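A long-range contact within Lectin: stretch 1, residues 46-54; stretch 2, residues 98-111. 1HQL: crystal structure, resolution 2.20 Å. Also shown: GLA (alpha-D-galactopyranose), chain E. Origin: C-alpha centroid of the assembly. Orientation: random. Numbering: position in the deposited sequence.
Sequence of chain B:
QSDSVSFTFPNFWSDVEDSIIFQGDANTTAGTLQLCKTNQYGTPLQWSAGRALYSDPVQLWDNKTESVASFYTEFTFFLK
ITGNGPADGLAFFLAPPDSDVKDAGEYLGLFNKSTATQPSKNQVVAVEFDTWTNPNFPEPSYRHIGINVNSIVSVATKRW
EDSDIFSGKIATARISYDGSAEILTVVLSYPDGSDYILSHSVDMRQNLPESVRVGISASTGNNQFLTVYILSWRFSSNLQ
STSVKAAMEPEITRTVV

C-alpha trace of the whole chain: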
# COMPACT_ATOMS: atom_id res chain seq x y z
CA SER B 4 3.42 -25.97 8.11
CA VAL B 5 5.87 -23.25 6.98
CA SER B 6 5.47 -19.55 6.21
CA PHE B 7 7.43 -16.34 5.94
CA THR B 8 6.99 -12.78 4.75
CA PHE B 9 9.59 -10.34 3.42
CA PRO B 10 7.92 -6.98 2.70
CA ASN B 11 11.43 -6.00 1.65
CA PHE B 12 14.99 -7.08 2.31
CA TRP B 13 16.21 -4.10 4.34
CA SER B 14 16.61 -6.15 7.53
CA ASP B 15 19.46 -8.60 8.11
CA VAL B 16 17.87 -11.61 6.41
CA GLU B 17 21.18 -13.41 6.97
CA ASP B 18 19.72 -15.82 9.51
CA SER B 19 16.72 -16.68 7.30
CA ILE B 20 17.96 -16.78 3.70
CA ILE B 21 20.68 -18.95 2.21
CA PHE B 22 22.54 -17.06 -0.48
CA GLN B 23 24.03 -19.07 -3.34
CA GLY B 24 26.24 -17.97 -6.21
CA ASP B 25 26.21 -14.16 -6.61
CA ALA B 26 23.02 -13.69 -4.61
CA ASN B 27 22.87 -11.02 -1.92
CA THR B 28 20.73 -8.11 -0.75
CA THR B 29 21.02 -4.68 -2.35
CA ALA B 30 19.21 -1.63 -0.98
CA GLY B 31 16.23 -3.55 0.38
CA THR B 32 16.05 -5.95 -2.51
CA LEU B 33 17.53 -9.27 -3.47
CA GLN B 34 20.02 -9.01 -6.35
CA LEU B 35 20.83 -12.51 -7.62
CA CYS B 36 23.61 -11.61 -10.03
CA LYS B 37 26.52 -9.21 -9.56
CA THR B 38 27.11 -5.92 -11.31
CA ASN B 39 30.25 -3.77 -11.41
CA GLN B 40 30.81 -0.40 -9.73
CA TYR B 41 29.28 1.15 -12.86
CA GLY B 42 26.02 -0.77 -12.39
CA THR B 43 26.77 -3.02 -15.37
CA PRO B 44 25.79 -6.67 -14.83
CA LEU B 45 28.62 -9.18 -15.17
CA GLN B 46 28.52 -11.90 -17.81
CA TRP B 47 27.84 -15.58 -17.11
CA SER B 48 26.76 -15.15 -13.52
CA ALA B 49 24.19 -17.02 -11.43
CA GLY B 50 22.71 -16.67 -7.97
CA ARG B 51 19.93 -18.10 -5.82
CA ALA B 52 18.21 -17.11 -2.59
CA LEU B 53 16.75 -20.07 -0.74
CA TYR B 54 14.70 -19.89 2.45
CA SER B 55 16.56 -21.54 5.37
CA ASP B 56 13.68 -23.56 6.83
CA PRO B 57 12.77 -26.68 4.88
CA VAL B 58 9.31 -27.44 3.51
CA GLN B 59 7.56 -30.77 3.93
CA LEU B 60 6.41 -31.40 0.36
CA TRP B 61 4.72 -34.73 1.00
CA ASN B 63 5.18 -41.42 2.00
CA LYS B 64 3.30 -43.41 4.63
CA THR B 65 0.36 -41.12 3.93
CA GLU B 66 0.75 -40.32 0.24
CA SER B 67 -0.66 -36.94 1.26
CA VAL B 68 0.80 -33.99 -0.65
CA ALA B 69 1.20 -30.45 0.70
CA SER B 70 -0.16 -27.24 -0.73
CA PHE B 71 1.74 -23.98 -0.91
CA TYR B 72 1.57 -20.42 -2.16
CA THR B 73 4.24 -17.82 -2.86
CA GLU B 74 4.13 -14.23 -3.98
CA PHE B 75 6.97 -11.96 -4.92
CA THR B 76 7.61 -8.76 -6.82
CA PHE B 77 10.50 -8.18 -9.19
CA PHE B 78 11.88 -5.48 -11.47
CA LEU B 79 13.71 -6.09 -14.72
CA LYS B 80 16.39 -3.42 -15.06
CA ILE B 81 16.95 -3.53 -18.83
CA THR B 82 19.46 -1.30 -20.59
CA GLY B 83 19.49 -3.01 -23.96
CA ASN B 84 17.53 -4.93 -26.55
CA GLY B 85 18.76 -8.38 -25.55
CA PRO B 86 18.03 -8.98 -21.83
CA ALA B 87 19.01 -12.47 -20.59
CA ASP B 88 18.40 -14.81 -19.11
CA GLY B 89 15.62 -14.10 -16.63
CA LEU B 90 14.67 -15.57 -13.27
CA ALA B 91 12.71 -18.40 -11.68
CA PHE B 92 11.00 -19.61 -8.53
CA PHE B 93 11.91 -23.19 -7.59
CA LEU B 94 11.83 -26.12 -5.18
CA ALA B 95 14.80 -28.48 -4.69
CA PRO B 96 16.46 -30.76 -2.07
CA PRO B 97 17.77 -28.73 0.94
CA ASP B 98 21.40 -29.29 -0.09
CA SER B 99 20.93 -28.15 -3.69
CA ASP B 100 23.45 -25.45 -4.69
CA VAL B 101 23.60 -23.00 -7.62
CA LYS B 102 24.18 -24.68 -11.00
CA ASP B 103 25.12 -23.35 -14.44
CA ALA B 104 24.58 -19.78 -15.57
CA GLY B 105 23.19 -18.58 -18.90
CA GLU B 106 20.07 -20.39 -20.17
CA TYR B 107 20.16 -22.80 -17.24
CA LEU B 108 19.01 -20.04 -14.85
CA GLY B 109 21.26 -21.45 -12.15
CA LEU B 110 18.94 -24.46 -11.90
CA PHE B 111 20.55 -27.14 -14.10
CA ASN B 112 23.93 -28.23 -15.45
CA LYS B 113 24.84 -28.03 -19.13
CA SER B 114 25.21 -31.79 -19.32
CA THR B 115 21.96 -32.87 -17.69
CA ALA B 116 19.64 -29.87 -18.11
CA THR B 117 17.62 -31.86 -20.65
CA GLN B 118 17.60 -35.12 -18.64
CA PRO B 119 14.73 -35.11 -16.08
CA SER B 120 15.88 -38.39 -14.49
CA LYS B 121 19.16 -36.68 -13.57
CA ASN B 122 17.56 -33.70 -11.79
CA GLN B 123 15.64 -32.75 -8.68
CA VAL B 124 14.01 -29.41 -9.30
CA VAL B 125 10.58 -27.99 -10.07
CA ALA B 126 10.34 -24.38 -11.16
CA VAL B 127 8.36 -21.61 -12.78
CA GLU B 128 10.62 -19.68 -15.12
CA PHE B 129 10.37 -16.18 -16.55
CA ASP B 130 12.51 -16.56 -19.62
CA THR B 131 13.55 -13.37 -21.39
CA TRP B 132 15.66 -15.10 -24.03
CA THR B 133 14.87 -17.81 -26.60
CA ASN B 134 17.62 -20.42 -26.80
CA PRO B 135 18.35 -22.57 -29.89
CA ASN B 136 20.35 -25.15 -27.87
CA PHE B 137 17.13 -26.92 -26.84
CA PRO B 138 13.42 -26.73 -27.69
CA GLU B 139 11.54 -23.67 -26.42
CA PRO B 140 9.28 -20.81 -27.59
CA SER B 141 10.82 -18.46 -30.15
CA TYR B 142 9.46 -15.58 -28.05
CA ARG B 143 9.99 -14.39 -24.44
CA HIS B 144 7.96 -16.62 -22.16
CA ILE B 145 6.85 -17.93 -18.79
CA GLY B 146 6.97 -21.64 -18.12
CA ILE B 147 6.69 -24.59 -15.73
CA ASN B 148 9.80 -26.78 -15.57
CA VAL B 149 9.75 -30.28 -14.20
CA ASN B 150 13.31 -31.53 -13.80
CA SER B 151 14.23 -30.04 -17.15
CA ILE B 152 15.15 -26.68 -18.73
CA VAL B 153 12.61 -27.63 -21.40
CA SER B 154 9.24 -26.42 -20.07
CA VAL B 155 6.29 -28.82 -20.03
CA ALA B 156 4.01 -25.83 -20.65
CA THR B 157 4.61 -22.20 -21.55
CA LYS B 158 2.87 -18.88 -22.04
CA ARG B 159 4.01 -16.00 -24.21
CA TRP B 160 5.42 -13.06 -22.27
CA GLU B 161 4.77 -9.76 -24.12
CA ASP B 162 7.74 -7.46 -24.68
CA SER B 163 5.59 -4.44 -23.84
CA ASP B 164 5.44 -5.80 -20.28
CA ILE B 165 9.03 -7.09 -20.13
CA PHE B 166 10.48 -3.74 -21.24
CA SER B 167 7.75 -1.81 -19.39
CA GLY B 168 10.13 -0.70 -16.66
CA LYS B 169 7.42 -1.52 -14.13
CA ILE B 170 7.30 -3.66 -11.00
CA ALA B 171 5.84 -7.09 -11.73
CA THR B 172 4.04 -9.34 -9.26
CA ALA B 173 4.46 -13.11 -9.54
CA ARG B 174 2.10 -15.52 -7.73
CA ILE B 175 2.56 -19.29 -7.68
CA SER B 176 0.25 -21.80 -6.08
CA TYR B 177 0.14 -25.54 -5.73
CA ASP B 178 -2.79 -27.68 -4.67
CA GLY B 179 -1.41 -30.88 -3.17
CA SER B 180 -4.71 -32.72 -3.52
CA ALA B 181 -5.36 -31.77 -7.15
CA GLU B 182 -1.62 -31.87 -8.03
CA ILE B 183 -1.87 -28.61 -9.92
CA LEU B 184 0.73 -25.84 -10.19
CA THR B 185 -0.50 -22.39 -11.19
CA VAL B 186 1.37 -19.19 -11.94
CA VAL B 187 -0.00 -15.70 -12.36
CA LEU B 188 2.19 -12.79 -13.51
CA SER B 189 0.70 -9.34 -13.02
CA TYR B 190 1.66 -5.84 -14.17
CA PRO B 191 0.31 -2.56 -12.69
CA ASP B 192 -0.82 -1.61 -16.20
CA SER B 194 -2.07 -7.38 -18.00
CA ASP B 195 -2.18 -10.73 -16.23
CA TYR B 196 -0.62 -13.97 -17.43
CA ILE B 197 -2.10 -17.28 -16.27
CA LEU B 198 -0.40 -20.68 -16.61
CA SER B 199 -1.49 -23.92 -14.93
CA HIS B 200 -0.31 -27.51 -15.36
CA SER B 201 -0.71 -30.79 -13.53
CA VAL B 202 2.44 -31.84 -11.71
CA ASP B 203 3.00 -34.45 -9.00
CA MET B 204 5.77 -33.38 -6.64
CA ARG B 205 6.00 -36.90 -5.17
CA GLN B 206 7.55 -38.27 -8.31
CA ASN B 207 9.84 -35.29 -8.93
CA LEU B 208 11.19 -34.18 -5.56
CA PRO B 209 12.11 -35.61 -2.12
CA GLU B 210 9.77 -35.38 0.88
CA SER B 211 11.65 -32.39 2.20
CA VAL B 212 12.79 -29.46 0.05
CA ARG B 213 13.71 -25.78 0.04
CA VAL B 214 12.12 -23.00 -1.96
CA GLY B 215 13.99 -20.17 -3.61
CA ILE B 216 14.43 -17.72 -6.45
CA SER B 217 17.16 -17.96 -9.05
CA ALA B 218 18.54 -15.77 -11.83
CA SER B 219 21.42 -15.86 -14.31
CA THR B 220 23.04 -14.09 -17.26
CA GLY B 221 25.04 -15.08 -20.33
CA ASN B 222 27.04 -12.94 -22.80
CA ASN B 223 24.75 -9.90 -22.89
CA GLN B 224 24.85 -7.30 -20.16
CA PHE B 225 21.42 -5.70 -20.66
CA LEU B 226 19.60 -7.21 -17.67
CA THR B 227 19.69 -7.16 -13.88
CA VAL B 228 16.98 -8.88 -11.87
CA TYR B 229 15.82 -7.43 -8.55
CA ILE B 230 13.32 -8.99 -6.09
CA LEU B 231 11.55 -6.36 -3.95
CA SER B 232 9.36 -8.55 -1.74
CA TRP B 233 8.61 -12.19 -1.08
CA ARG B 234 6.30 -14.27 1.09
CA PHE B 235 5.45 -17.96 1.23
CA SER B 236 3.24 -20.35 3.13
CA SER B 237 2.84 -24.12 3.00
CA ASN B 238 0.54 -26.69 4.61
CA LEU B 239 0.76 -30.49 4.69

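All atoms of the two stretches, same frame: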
# COMPACT_ATOMS: atom_id res chain seq x y z
N GLN B 46 28.90 -10.82 -16.92
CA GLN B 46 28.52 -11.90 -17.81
C GLN B 46 28.60 -13.25 -17.10
O GLN B 46 29.33 -13.39 -16.12
CB GLN B 46 29.45 -11.94 -19.02
CG GLN B 46 29.49 -10.67 -19.86
CD GLN B 46 30.50 -10.78 -20.99
OE1 GLN B 46 31.66 -11.14 -20.78
NE2 GLN B 46 30.07 -10.46 -22.21
N TRP B 47 27.86 -14.22 -17.62
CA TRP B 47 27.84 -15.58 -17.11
C TRP B 47 27.85 -15.69 -15.59
O TRP B 47 28.73 -16.31 -14.98
CB TRP B 47 29.01 -16.37 -17.71
CG TRP B 47 28.94 -16.43 -19.22
CD1 TRP B 47 29.59 -15.60 -20.12
CD2 TRP B 47 28.12 -17.30 -20.01
NE1 TRP B 47 29.21 -15.91 -21.40
CE2 TRP B 47 28.31 -16.95 -21.37
CE3 TRP B 47 27.23 -18.34 -19.70
CZ2 TRP B 47 27.65 -17.61 -22.41
CZ3 TRP B 47 26.58 -18.99 -20.73
CH2 TRP B 47 26.79 -18.62 -22.08
N SER B 48 26.85 -15.09 -14.96
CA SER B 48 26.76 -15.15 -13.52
C SER B 48 25.47 -15.86 -13.15
O SER B 48 24.57 -15.99 -13.99
CB SER B 48 26.82 -13.72 -12.96
OG SER B 48 28.08 -13.10 -13.27
N ALA B 49 25.40 -16.37 -11.92
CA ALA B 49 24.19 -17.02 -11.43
C ALA B 49 24.13 -16.84 -9.92
O ALA B 49 25.16 -16.70 -9.25
CB ALA B 49 24.17 -18.50 -11.79
N GLY B 50 22.91 -16.83 -9.39
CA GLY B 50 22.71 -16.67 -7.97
C GLY B 50 21.34 -17.16 -7.55
O GLY B 50 20.40 -17.15 -8.33
N ARG B 51 21.21 -17.61 -6.31
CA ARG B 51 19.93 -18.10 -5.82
C ARG B 51 19.77 -17.68 -4.37
O ARG B 51 20.75 -17.51 -3.66
CB ARG B 51 19.87 -19.61 -5.93
CG ARG B 51 20.47 -20.13 -7.24
CD ARG B 51 20.01 -21.51 -7.61
NE ARG B 51 20.23 -22.48 -6.54
CZ ARG B 51 19.99 -23.78 -6.66
NH1 ARG B 51 19.55 -24.27 -7.80
NH2 ARG B 51 20.20 -24.59 -5.62
N ALA B 52 18.52 -17.46 -3.96
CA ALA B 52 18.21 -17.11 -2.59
C ALA B 52 17.19 -18.14 -2.15
O ALA B 52 16.05 -18.14 -2.62
CB ALA B 52 17.62 -15.69 -2.53
N LEU B 53 17.61 -19.02 -1.25
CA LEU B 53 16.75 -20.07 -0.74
C LEU B 53 16.38 -19.79 0.70
O LEU B 53 17.19 -19.30 1.47
CB LEU B 53 17.46 -21.43 -0.79
CG LEU B 53 17.79 -22.03 -2.15
CD1 LEU B 53 18.93 -21.26 -2.78
CD2 LEU B 53 18.17 -23.49 -1.98
N TYR B 54 15.14 -20.10 1.07
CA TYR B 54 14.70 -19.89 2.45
C TYR B 54 15.36 -20.99 3.28
O TYR B 54 15.43 -22.14 2.85
CB TYR B 54 13.17 -20.00 2.54
CG TYR B 54 12.62 -19.58 3.88
CD1 TYR B 54 12.86 -18.30 4.37
CD2 TYR B 54 11.89 -20.47 4.68
CE1 TYR B 54 12.40 -17.91 5.61
CE2 TYR B 54 11.42 -20.08 5.94
CZ TYR B 54 11.69 -18.80 6.39
OH TYR B 54 11.28 -18.37 7.63
N ASP B 98 19.97 -29.46 0.16
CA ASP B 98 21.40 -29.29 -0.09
C ASP B 98 21.70 -28.93 -1.54
O ASP B 98 22.85 -29.04 -1.98
CB ASP B 98 22.16 -30.56 0.26
CG ASP B 98 21.66 -31.76 -0.50
OD1 ASP B 98 22.31 -32.82 -0.41
OD2 ASP B 98 20.62 -31.65 -1.18
N SER B 99 20.69 -28.51 -2.30
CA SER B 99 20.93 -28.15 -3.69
C SER B 99 21.64 -26.79 -3.77
O SER B 99 21.21 -25.83 -3.13
CB SER B 99 19.62 -28.08 -4.47
OG SER B 99 19.84 -27.57 -5.77
N ASP B 100 22.71 -26.71 -4.55
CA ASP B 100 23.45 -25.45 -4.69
C ASP B 100 23.30 -24.89 -6.11
O ASP B 100 22.83 -25.59 -7.01
CB ASP B 100 24.93 -25.69 -4.39
CG ASP B 100 25.62 -24.45 -3.80
OD1 ASP B 100 25.15 -23.31 -4.00
OD2 ASP B 100 26.66 -24.64 -3.14
N VAL B 101 23.71 -23.64 -6.31
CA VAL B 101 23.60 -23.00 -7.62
C VAL B 101 24.26 -23.85 -8.71
O VAL B 101 25.31 -24.45 -8.49
CB VAL B 101 24.23 -21.58 -7.60
CG1 VAL B 101 25.71 -21.66 -7.19
CG2 VAL B 101 24.08 -20.93 -8.97
N LYS B 102 23.63 -23.91 -9.88
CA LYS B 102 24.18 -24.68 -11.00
C LYS B 102 24.74 -23.75 -12.06
O LYS B 102 25.25 -22.68 -11.76
CB LYS B 102 23.11 -25.57 -11.66
CG LYS B 102 22.33 -26.47 -10.72
CD LYS B 102 23.17 -27.59 -10.16
CE LYS B 102 22.32 -28.57 -9.34
NZ LYS B 102 21.73 -27.96 -8.11
N ASP B 103 24.60 -24.14 -13.32
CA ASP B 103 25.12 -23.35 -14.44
C ASP B 103 24.39 -22.04 -14.72
O ASP B 103 23.18 -21.89 -14.47
CB ASP B 103 25.19 -24.20 -15.72
N ALA B 104 25.13 -21.09 -15.26
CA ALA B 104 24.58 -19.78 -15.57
C ALA B 104 23.94 -19.81 -16.96
O ALA B 104 23.58 -20.87 -17.46
CB ALA B 104 25.68 -18.73 -15.50
N GLY B 105 23.79 -18.64 -17.58
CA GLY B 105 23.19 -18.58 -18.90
C GLY B 105 21.77 -19.12 -18.92
O GLY B 105 21.00 -18.90 -17.97
N GLU B 106 21.42 -19.82 -19.99
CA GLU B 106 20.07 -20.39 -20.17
C GLU B 106 19.62 -21.39 -19.10
O GLU B 106 18.46 -21.76 -19.04
CB GLU B 106 19.98 -21.07 -21.53
CG GLU B 106 20.99 -22.18 -21.72
CD GLU B 106 22.25 -21.74 -22.45
OE1 GLU B 106 22.95 -20.83 -21.97
OE2 GLU B 106 22.52 -22.32 -23.53
N TYR B 107 20.54 -21.84 -18.26
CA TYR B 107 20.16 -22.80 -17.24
C TYR B 107 19.59 -22.14 -15.98
O TYR B 107 19.15 -22.83 -15.06
CB TYR B 107 21.35 -23.71 -16.92
CG TYR B 107 21.87 -24.38 -18.18
CD1 TYR B 107 23.13 -24.08 -18.69
CD2 TYR B 107 21.07 -25.29 -18.88
CE1 TYR B 107 23.59 -24.67 -19.86
CE2 TYR B 107 21.52 -25.88 -20.05
CZ TYR B 107 22.77 -25.57 -20.54
OH TYR B 107 23.20 -26.17 -21.71
N LEU B 108 19.58 -20.81 -15.97
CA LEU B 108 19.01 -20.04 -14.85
C LEU B 108 19.53 -20.42 -13.47
O LEU B 108 18.88 -20.13 -12.46
CB LEU B 108 17.49 -20.20 -14.87
CG LEU B 108 16.80 -19.73 -16.15
CD1 LEU B 108 15.36 -20.22 -16.18
CD2 LEU B 108 16.86 -18.20 -16.22
N GLY B 109 20.70 -21.04 -13.42
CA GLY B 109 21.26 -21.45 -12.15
C GLY B 109 20.56 -22.68 -11.58
O GLY B 109 20.81 -23.08 -10.46
N LEU B 110 19.68 -23.29 -12.37
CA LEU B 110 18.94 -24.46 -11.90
C LEU B 110 19.48 -25.82 -12.36
O LEU B 110 19.38 -26.80 -11.62
CB LEU B 110 17.46 -24.35 -12.30
CG LEU B 110 16.72 -23.10 -11.84
CD1 LEU B 110 15.31 -23.09 -12.43
CD2 LEU B 110 16.67 -23.07 -10.32
N PHE B 111 20.03 -25.89 -13.57
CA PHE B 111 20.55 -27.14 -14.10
C PHE B 111 21.99 -27.03 -14.60
O PHE B 111 22.54 -25.93 -14.72
CB PHE B 111 19.70 -27.64 -15.28
CG PHE B 111 18.20 -27.60 -15.06
CD1 PHE B 111 17.49 -26.41 -15.19
CD2 PHE B 111 17.50 -28.77 -14.74
CE1 PHE B 111 16.10 -26.38 -15.01
CE2 PHE B 111 16.11 -28.75 -14.56
CZ PHE B 111 15.41 -27.55 -14.70
C1 GLA E . 24.34 -16.96 -24.57
C2 GLA E . 23.57 -17.80 -23.54
C3 GLA E . 22.07 -17.46 -23.55
C4 GLA E . 21.87 -15.94 -23.39
C5 GLA E . 22.64 -15.25 -24.49
C6 GLA E . 22.49 -13.73 -24.48
O2 GLA E . 23.74 -19.18 -23.80
O3 GLA E . 21.41 -18.12 -22.49
O4 GLA E . 22.38 -15.53 -22.12
O5 GLA E . 24.05 -15.57 -24.37
O6 GLA E . 23.23 -13.13 -23.43
O HOH W 1 19.12 -27.07 -8.98

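A buried arginine is commonly accommodated by a loop that turns backbone carbonyls and hydroxyls toward it, and the contact between the strand at 49-54 and the loop at 98-111 of this lectin is a clear example. The strand alternates: Ala-49, Arg-51 and Leu-53 direct their CA-to-CB bonds toward the loop, whereas Gly-50 has no side chain to offer and Ala-52 lies out of reach.

Arg-51 covers the most ground. Its chi angles run m, t, m, with chi1 at -41° and chi2 at -160°, both displaced from their ideal wells, and this course carries the guanidinium past Val-101 into a pocket lined by loop backbone. Val-101 CA lies 3.6 Å from Arg-51 NE, over one face of the guanidinium, so the flat group packs on the loop as well as bonding to it. Arg-51 NH2 donates to Ser-99 OG at 3.0 Å with a nearly linear angle of 174°; Ser-99, with chi1 in the t well, has its hydroxyl placed to accept. On the other terminal nitrogen, Arg-51 NH1 makes a weak hydrogen bond to Gly-109 O at 3.2 Å, its angle only 130°. Proximity alone is a poor guide here: Asp-100 O is 3.1 Å from Arg-51 NH2, yet it lies over the guanidinium face, where the angle is too poor for a hydrogen bond.

Lys-102 brings a second positive charge close, with its NZ 4.3 Å from Arg-51 NH1. Its m, m, t, m conformation folds the chain back so that Lys-102 NZ donates to Asp-100 O at 2.8 Å. A water bridges the two cations, accepting from Arg-51 NH1 at 3.1 Å and Lys-102 NZ at 2.9 Å while donating to Leu-110 O at 2.7 Å.

Toward the start of the strand the contact becomes apolar and close-fitting. Ala-49 CB meets Val-101 CG2 at 3.7 Å and Ala-104 CB at 4.0 Å; Val-101, with chi1 at 59°, extends CG2 to this methyl. Ala-104 CB also sits 3.3 Å from Ser-48 O.

Trp-47 starts sideways, but its m rotamer, with chi2 at 96°, brings the indole nearer the loop, placing CZ3 3.9 Å from Gly-105 CA. An ideal CB on Gly-105 would fall 2.7 Å from Trp-47 CZ3, a clash, and its positive phi independently favours glycine. Beside the indole, the galactose O2 donates to Glu-106 OE1 at 2.6 Å and lies 3.5 Å from Trp-47 CH2, so both stretches border the bound sugar.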